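Side-chain contacts in cellulose hydrolase (Bacillus licheniformis, PDB 4YZT), which hydrolyses beta-1,4-glucan chains as a family 5 endoglucanase, here holding bound cellotetraose in its active-site cleft: residues Y225-W228 with D229-S232; E245-E248 with M249-I253. All coordinates share one frame; numbering follows the deposited sequence.

Interactions 1 and 2 follow one another in the glycoside hydrolase family 5 barrel, on two consecutive helices after strand 218-224, their centres about 13 Å apart. Residues 225-232 are partly buried and form a short helical turn beside the bound sugar; residues 245-253 lie on helix 243-261, mostly at the surface. Chemistry follows place: interaction 1 sets aromatic rings and a valine around backbone hydrogen bonds, whereas interaction 2 sets carboxylates and waters around helical carbonyls, with Met249 as its buried apolar member. They meet where Ser226 CB lies 4.2 Å from Asp252 OD2, a packing contact, and Arg237 joins them through salt bridges to both Asp229 and Glu245.

Interaction 1 of 2, residues Y225-W228 with D229-S232; sequences YSPW and DYVS. With BGC (beta-D-glucopyranose), chain B.
Pro227, preceded by a cis peptide bond, is the N-cap of helix 228-231, its O taking a nearly straight bond (169°) from Val231 N at 3.0 Å and a weak one from Tyr230 N. The next carbonyl, Trp228 O, accepts a hydrogen bond from Ser232 N at 3.0 Å. Trp228 CG is anti to the backbone N (chi1 179°), which brings one face of the indole under Ser232 OG: this oxygen stands 3.4 Å above the ring plane, over its centre, and 3.4 Å from Trp228 CE2. Val231 CG2 packs against the turn, 4.2 Å from Trp228 CE3 and 4.3 Å from Tyr225 CB. The Tyr225 ring presents its edge to the glucose, CE2 being 3.9 Å from BGC O1. Trp234 meets the indole edge-to-face. Without the indole, as with an alanine here, Ser232 OG is likely to lose the face it lies over and Val231 CG2 its neighbour at CE3. Bonds within the turn thus run mainly through the backbone, while the polar ends of Tyr225 and Asp229 turn to outside partners: Tyr225 OH, at the glycan pocket, is hydrogen-bonded to Glu271, which also bonds the sugar, and Asp229 OD1 forms a salt bridge with Arg237.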
# COMPACT_ATOMS: atom_id res chain seq x y z
N TYR A 225 2.87 -7.39 -3.79
CA TYR A 225 3.14 -6.01 -4.20
C TYR A 225 3.52 -5.92 -5.68
O TYR A 225 4.41 -5.15 -6.05
CB TYR A 225 4.26 -5.42 -3.36
CG TYR A 225 3.93 -5.05 -1.92
CD1 TYR A 225 3.02 -4.02 -1.63
CD2 TYR A 225 4.57 -5.69 -0.86
CE1 TYR A 225 2.75 -3.66 -0.32
CE2 TYR A 225 4.31 -5.33 0.46
CZ TYR A 225 3.40 -4.31 0.72
OH TYR A 225 3.15 -3.96 2.03
N SER A 226 2.86 -6.71 -6.53
CA SER A 226 3.18 -6.71 -7.95
C SER A 226 2.17 -5.93 -8.79
O SER A 226 0.98 -5.95 -8.51
CB SER A 226 3.28 -8.14 -8.47
OG SER A 226 4.35 -8.80 -7.81
N PRO A 227 2.66 -5.22 -9.82
CA PRO A 227 4.06 -5.04 -10.22
C PRO A 227 4.75 -4.02 -9.32
O PRO A 227 4.19 -2.96 -9.06
CB PRO A 227 3.98 -4.51 -11.66
CG PRO A 227 2.50 -4.62 -12.06
CD PRO A 227 1.74 -4.57 -10.77
N TRP A 228 5.94 -4.35 -8.83
CA TRP A 228 6.64 -3.49 -7.88
C TRP A 228 6.80 -2.06 -8.39
O TRP A 228 6.63 -1.10 -7.63
CB TRP A 228 8.02 -4.05 -7.56
CG TRP A 228 8.78 -3.19 -6.61
CD1 TRP A 228 9.84 -2.38 -6.89
CD2 TRP A 228 8.54 -3.07 -5.20
NE1 TRP A 228 10.26 -1.74 -5.75
CE2 TRP A 228 9.49 -2.14 -4.70
CE3 TRP A 228 7.62 -3.64 -4.31
CZ2 TRP A 228 9.54 -1.79 -3.35
CZ3 TRP A 228 7.67 -3.28 -2.97
CH2 TRP A 228 8.63 -2.36 -2.51
N ASP A 229 7.12 -1.92 -9.67
CA ASP A 229 7.40 -0.58 -10.19
C ASP A 229 6.12 0.23 -10.42
O ASP A 229 6.17 1.46 -10.45
CB ASP A 229 8.27 -0.64 -11.47
CG ASP A 229 7.86 -1.75 -12.44
OD1 ASP A 229 7.16 -2.70 -12.06
OD2 ASP A 229 8.28 -1.64 -13.61
N TYR A 230 4.97 -0.43 -10.52
CA TYR A 230 3.72 0.32 -10.53
C TYR A 230 3.36 0.76 -9.11
O TYR A 230 3.07 1.94 -8.88
CB TYR A 230 2.54 -0.46 -11.15
CG TYR A 230 1.25 0.21 -10.73
CD1 TYR A 230 0.93 1.50 -11.16
CD2 TYR A 230 0.39 -0.40 -9.80
CE1 TYR A 230 -0.22 2.15 -10.73
CE2 TYR A 230 -0.76 0.24 -9.35
CZ TYR A 230 -1.06 1.51 -9.82
OH TYR A 230 -2.19 2.16 -9.38
N VAL A 231 3.39 -0.17 -8.15
CA VAL A 231 2.91 0.18 -6.81
C VAL A 231 3.81 1.22 -6.18
O VAL A 231 3.33 2.07 -5.42
CB VAL A 231 2.76 -1.06 -5.87
CG1 VAL A 231 1.78 -2.07 -6.48
CG2 VAL A 231 4.07 -1.72 -5.58
N SER A 232 5.09 1.21 -6.54
CA SER A 232 6.06 2.17 -5.99
C SER A 232 6.35 3.39 -6.88
O SER A 232 7.14 4.27 -6.51
CB SER A 232 7.39 1.46 -5.70
OG SER A 232 7.22 0.39 -4.79
C2 BGC B . 7.42 -5.10 4.96
C3 BGC B . 6.95 -3.74 5.35
C4 BGC B . 7.35 -2.72 4.38
C5 BGC B . 6.80 -3.11 3.01
C6 BGC B . 7.04 -2.12 1.90
C1 BGC B . 6.86 -5.30 3.57
O1 BGC B . 6.82 -6.62 3.11
O2 BGC B . 6.86 -6.14 5.81
O3 BGC B . 7.38 -3.38 6.74
O4 BGC B . 6.83 -1.42 4.83
O5 BGC B . 7.43 -4.38 2.63
O6 BGC B . 8.44 -2.08 1.66

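Interaction 2 of 2, residues E245-E248 with M249-I253; sequences EISE and MEEDI
Asp252 and Glu248 meet at one carbonyl: Glu248 O accepts a hydrogen bond from Asp252 N at 2.9 Å, and also a proton from a water. That water lies 2.8 Å from Asp252 OD1 and donates to it as well, so it closes a bridge between side chain and main chain one turn apart. The other carboxylate oxygen, Asp252 OD2, is hydrogen-bonded to Tyr224 OH at the end of strand 218-224. A similar bridge serves Ile246 O, whose bond from Glu250 N is weak at 3.3 Å; a second water gives one proton to this carbonyl and the other to Glu250 OE1, at 2.7 Å. With CG anti to the backbone N (chi1 176°) and the chain extended beyond it, Glu250 carries its carboxylate to this water at OE1 and to two further partners at OE2, which bonds Tyr297 OH and pairs with Lys296.

The remaining i to i+4 bonds are those of a regular alpha-helix, here helix 243-261, which follows strand 218-224 and precedes strand 267-272 in the chain of the (beta/alpha)8 barrel. Met249 N bonds Glu245 O, and Glu251 N meets Ser247 O at 3.0 Å. Met249 turns its side chain inward, where Phe290 and Leu293 of helix 280-296, together with Trp240, receive it. On the solvent side a third water joins Ser247 OG, at 3.0 Å, to Glu251 OE2 through a weak bond. Glu245, at the start of the segment, has both carboxylate oxygens engaged, OE1 by Gly241 N and OE2 by Arg237.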
# COMPACT_ATOMS: atom_id res chain seq x y z
N GLU A 245 -2.20 -7.17 -17.72
CA GLU A 245 -1.88 -6.92 -16.31
C GLU A 245 -2.90 -7.51 -15.36
O GLU A 245 -2.56 -8.05 -14.31
CB GLU A 245 -1.72 -5.41 -16.04
CG GLU A 245 -0.31 -4.91 -16.39
CD GLU A 245 -0.21 -3.39 -16.50
OE1 GLU A 245 -1.27 -2.73 -16.54
OE2 GLU A 245 0.93 -2.88 -16.55
N ILE A 246 -4.17 -7.43 -15.76
CA ILE A 246 -5.25 -7.98 -14.95
C ILE A 246 -5.21 -9.52 -14.96
O ILE A 246 -5.45 -10.18 -13.94
CB ILE A 246 -6.60 -7.49 -15.47
CG1 ILE A 246 -6.71 -5.98 -15.26
CG2 ILE A 246 -7.75 -8.25 -14.80
CD1 ILE A 246 -7.72 -5.32 -16.19
N SER A 247 -4.93 -10.08 -16.13
CA SER A 247 -4.77 -11.53 -16.28
C SER A 247 -3.60 -12.04 -15.43
O SER A 247 -3.72 -13.08 -14.77
CB SER A 247 -4.55 -11.89 -17.75
OG SER A 247 -4.31 -13.27 -17.90
N GLU A 248 -2.49 -11.31 -15.46
CA GLU A 248 -1.28 -11.70 -14.74
C GLU A 248 -1.44 -11.66 -13.23
O GLU A 248 -0.91 -12.51 -12.51
CB GLU A 248 -0.11 -10.82 -15.19
CG GLU A 248 0.40 -11.21 -16.57
CD GLU A 248 1.16 -10.11 -17.28
OE1 GLU A 248 1.44 -9.05 -16.67
OE2 GLU A 248 1.49 -10.31 -18.47
N MET A 249 -2.20 -10.67 -12.75
CA MET A 249 -2.52 -10.59 -11.33
C MET A 249 -3.27 -11.86 -10.89
O MET A 249 -2.93 -12.46 -9.87
CB MET A 249 -3.34 -9.34 -11.02
CG MET A 249 -3.79 -9.26 -9.57
SD MET A 249 -4.75 -7.77 -9.26
CE MET A 249 -3.45 -6.64 -8.80
N GLU A 250 -4.27 -12.28 -11.66
CA GLU A 250 -5.03 -13.48 -11.28
C GLU A 250 -4.16 -14.74 -11.35
O GLU A 250 -4.18 -15.57 -10.43
CB GLU A 250 -6.27 -13.65 -12.17
CG GLU A 250 -7.05 -14.94 -11.89
CD GLU A 250 -8.53 -14.85 -12.21
OE1 GLU A 250 -8.93 -13.96 -12.98
OE2 GLU A 250 -9.31 -15.69 -11.70
N GLU A 251 -3.39 -14.87 -12.43
CA GLU A 251 -2.52 -16.04 -12.59
C GLU A 251 -1.45 -16.10 -11.51
O GLU A 251 -0.97 -17.18 -11.18
CB GLU A 251 -1.88 -16.05 -13.98
CG GLU A 251 -2.84 -16.45 -15.12
CD GLU A 251 -3.85 -17.56 -14.74
OE1 GLU A 251 -3.44 -18.71 -14.47
OE2 GLU A 251 -5.08 -17.27 -14.74
N ASP A 252 -1.09 -14.96 -10.94
CA ASP A 252 -0.17 -14.93 -9.81
C ASP A 252 -0.71 -15.68 -8.59
O ASP A 252 0.01 -16.45 -7.98
CB ASP A 252 0.16 -13.48 -9.41
CG ASP A 252 1.35 -12.92 -10.17
OD1 ASP A 252 2.00 -13.68 -10.92
OD2 ASP A 252 1.63 -11.71 -10.02
N ILE A 253 -1.98 -15.46 -8.25
CA ILE A 253 -2.48 -15.94 -6.97
C ILE A 253 -3.34 -17.22 -7.08
O ILE A 253 -3.47 -17.96 -6.10
CB ILE A 253 -3.29 -14.83 -6.25
CG1 ILE A 253 -4.64 -14.59 -6.92
CG2 ILE A 253 -2.47 -13.53 -6.22
CD1 ILE A 253 -5.49 -13.57 -6.19
O HOH W 1 -8.19 -11.47 -13.70
O HOH W 2 -6.45 -15.08 -16.83
O HOH W 3 1.30 -14.17 -13.59